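Local coordinates for DNA polymerase sliding clamp (Archaeoglobus fulgidus, PDB 1RWZ) that encircles DNA as a ring-shaped homotrimer and serves as a moving platform that tethers DNA polymerase and other proteins to DNA, at the interface of chains A and B. Numbering follows the deposited sequence. Chains: chain A/B, DNA polymerase sliding clamp.

The interface of chains A and B. Residues chain A 147-148, 170-172; chain B 73, 77, 106-107.
Two edge strands, A 170-176 and B 104-109, pair antiparallel across the subunit boundary and carry a beta-sheet from one protomer into the next. A:Ser171 and B:Lys107 form a reciprocal pair of backbone hydrogen bonds. A:Ser171 N donates to B:Lys107 O at 2.9 Å, and B:Lys107 N donates to A:Ser171 O, also at 2.9 Å. A:Ile172 lies opposite B:Tyr106 in the same ladder.

The ring of B:Tyr106 reaches along the boundary with CG anti to its own backbone N (chi1 170°). Its phenol OH donates to the carboxylate oxygen OD2 of A:Asp170 at 2.9 Å. OD2 lies at the ring edge, in the ring plane. It receives the bond on its anti side, somewhat out of the carboxylate plane, with the carboxylate turned 58° from the ring. The same OD2 makes a salt bridge to B:Arg73 NH1 at 3.2 Å. The NH1 hydrogens are not aimed at OD2, so no hydrogen bond is formed, and the guanidinium is nearly perpendicular to the carboxylate, at 79°. The attraction is probably mostly electrostatic. Two groups of chain B thus meet on one oxygen, and the arginine would be expected to steady its negative charge.

Beside this polar cluster is a small apolar one. The CD1 methyl of A:Ile148 touches B:Tyr106 CE1 at 3.3 Å and B:Ile77 CD1 at 3.8 Å. Within chain B, B:Ile77 CG1 lies over one ring face, toward the rim, and may help to hold the ring in place. The aliphatic chain of A:Lys147 passes the helix B 71-78, with CD 4.1 Å from B:Ile77 CA.

Together the strand pairing, polar cluster and apolar contacts join neighbouring subunits, helping to close the trimeric ring through which DNA passes.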
ATOM      1  N   LYS A 147       6.733 -13.684  15.148  1.00 25.27           N
ATOM      2  CA  LYS A 147       7.057 -14.640  14.098  1.00 26.06           C
ATOM      3  C   LYS A 147       7.500 -15.979  14.677  1.00 25.83           C
ATOM      4  O   LYS A 147       7.515 -16.991  13.977  1.00 25.89           O
ATOM      5  CB  LYS A 147       8.157 -14.078  13.198  1.00 27.38           C
ATOM      6  CG  LYS A 147       7.676 -12.957  12.292  1.00 28.83           C
ATOM      7  CD  LYS A 147       8.794 -12.411  11.433  1.00 30.32           C
ATOM      8  CE  LYS A 147       8.251 -11.425  10.412  1.00 31.39           C
ATOM      9  NZ  LYS A 147       7.476 -10.338  11.067  1.00 33.23           N
ATOM     10  N   ILE A 148       7.841 -15.976  15.961  1.00 24.62           N
ATOM     11  CA  ILE A 148       8.316 -17.175  16.644  1.00 24.67           C
ATOM     12  C   ILE A 148       7.280 -17.871  17.524  1.00 24.30           C
ATOM     13  O   ILE A 148       7.175 -19.101  17.521  1.00 24.24           O
ATOM     14  CB  ILE A 148       9.542 -16.837  17.533  1.00 24.68           C
ATOM     15  CG1 ILE A 148      10.708 -16.373  16.660  1.00 25.90           C
ATOM     16  CG2 ILE A 148       9.942 -18.042  18.370  1.00 25.14           C
ATOM     17  CD1 ILE A 148      11.153 -17.401  15.644  1.00 27.19           C
ATOM     18  N   ASP A 170      13.159 -22.739  16.914  1.00 25.87           N
ATOM     19  CA  ASP A 170      13.834 -21.447  16.938  1.00 25.29           C
ATOM     20  C   ASP A 170      13.428 -20.605  18.140  1.00 24.49           C
ATOM     21  O   ASP A 170      12.498 -20.948  18.876  1.00 22.53           O
ATOM     22  CB  ASP A 170      13.604 -20.666  15.631  1.00 26.51           C
ATOM     23  CG  ASP A 170      12.140 -20.557  15.242  1.00 28.55           C
ATOM     24  OD1 ASP A 170      11.256 -20.708  16.114  1.00 29.65           O
ATOM     25  OD2 ASP A 170      11.873 -20.298  14.048  1.00 29.45           O
ATOM     26  N   SER A 171      14.148 -19.511  18.348  1.00 23.46           N
ATOM     27  CA  SER A 171      13.864 -18.626  19.466  1.00 23.00           C
ATOM     28  C   SER A 171      14.376 -17.236  19.152  1.00 23.15           C
ATOM     29  O   SER A 171      15.187 -17.043  18.242  1.00 21.71           O
ATOM     30  CB  SER A 171      14.541 -19.136  20.734  1.00 22.61           C
ATOM     31  OG  SER A 171      15.952 -19.133  20.590  1.00 23.67           O
ATOM     32  N   ILE A 172      13.907 -16.263  19.918  1.00 23.09           N
ATOM     33  CA  ILE A 172      14.333 -14.896  19.703  1.00 23.64           C
ATOM     34  C   ILE A 172      14.420 -14.169  21.032  1.00 23.61           C
ATOM     35  O   ILE A 172      13.582 -14.359  21.919  1.00 23.35           O
ATOM     36  CB  ILE A 172      13.360 -14.175  18.748  1.00 24.69           C
ATOM     37  CG1 ILE A 172      13.973 -12.863  18.270  1.00 25.82           C
ATOM     38  CG2 ILE A 172      12.029 -13.912  19.442  1.00 25.87           C
ATOM     39  CD1 ILE A 172      13.297 -12.315  17.028  1.00 27.00           C
TER
ATOM     40  N   ARG B  73      11.797 -20.087   6.974  1.00 25.80           N
ATOM     41  CA  ARG B  73      11.999 -19.440   8.270  1.00 26.42           C
ATOM     42  C   ARG B  73      12.863 -18.189   8.184  1.00 26.32           C
ATOM     43  O   ARG B  73      12.491 -17.140   8.708  1.00 26.03           O
ATOM     44  CB  ARG B  73      12.630 -20.412   9.267  1.00 28.03           C
ATOM     45  CG  ARG B  73      11.699 -21.503   9.744  1.00 30.34           C
ATOM     46  CD  ARG B  73      12.351 -22.324  10.848  1.00 32.92           C
ATOM     47  NE  ARG B  73      11.476 -23.385  11.337  1.00 35.13           N
ATOM     48  CZ  ARG B  73      10.325 -23.179  11.972  1.00 36.15           C
ATOM     49  NH1 ARG B  73       9.900 -21.944  12.205  1.00 36.78           N
ATOM     50  NH2 ARG B  73       9.594 -24.213  12.369  1.00 37.09           N
ATOM     51  N   ILE B  77      11.713 -14.434   9.122  1.00 29.28           N
ATOM     52  CA  ILE B  77      12.458 -13.609  10.070  1.00 29.75           C
ATOM     53  C   ILE B  77      13.044 -12.363   9.405  1.00 29.62           C
ATOM     54  O   ILE B  77      13.109 -11.298  10.021  1.00 29.08           O
ATOM     55  CB  ILE B  77      13.617 -14.408  10.719  1.00 30.26           C
ATOM     56  CG1 ILE B  77      13.055 -15.576  11.533  1.00 31.24           C
ATOM     57  CG2 ILE B  77      14.452 -13.496  11.605  1.00 31.76           C
ATOM     58  CD1 ILE B  77      12.168 -15.159  12.699  1.00 32.46           C
ATOM     59  N   TYR B 106      18.215 -13.911  16.943  1.00 22.73           N
ATOM     60  CA  TYR B 106      17.367 -15.022  16.529  1.00 23.49           C
ATOM     61  C   TYR B 106      18.249 -16.263  16.439  1.00 23.76           C
ATOM     62  O   TYR B 106      19.380 -16.192  15.956  1.00 22.50           O
ATOM     63  CB  TYR B 106      16.750 -14.710  15.157  1.00 25.06           C
ATOM     64  CG  TYR B 106      16.023 -15.861  14.489  1.00 27.37           C
ATOM     65  CD1 TYR B 106      14.834 -16.366  15.015  1.00 28.04           C
ATOM     66  CD2 TYR B 106      16.519 -16.434  13.312  1.00 27.99           C
ATOM     67  CE1 TYR B 106      14.153 -17.413  14.387  1.00 28.95           C
ATOM     68  CE2 TYR B 106      15.846 -17.481  12.676  1.00 28.98           C
ATOM     69  CZ  TYR B 106      14.663 -17.963  13.219  1.00 29.00           C
ATOM     70  OH  TYR B 106      13.982 -18.982  12.588  1.00 29.91           O
ATOM     71  N   LYS B 107      17.748 -17.389  16.936  1.00 24.11           N
ATOM     72  CA  LYS B 107      18.492 -18.644  16.877  1.00 24.64           C
ATOM     73  C   LYS B 107      17.605 -19.650  16.168  1.00 24.12           C
ATOM     74  O   LYS B 107      16.464 -19.861  16.573  1.00 23.11           O
ATOM     75  CB  LYS B 107      18.804 -19.179  18.277  1.00 26.16           C
ATOM     76  CG  LYS B 107      19.845 -18.407  19.063  1.00 28.98           C
ATOM     77  CD  LYS B 107      20.086 -19.091  20.401  1.00 31.06           C
ATOM     78  CE  LYS B 107      21.200 -18.422  21.184  1.00 32.83           C
ATOM     79  NZ  LYS B 107      21.428 -19.099  22.494  1.00 34.05           N
TER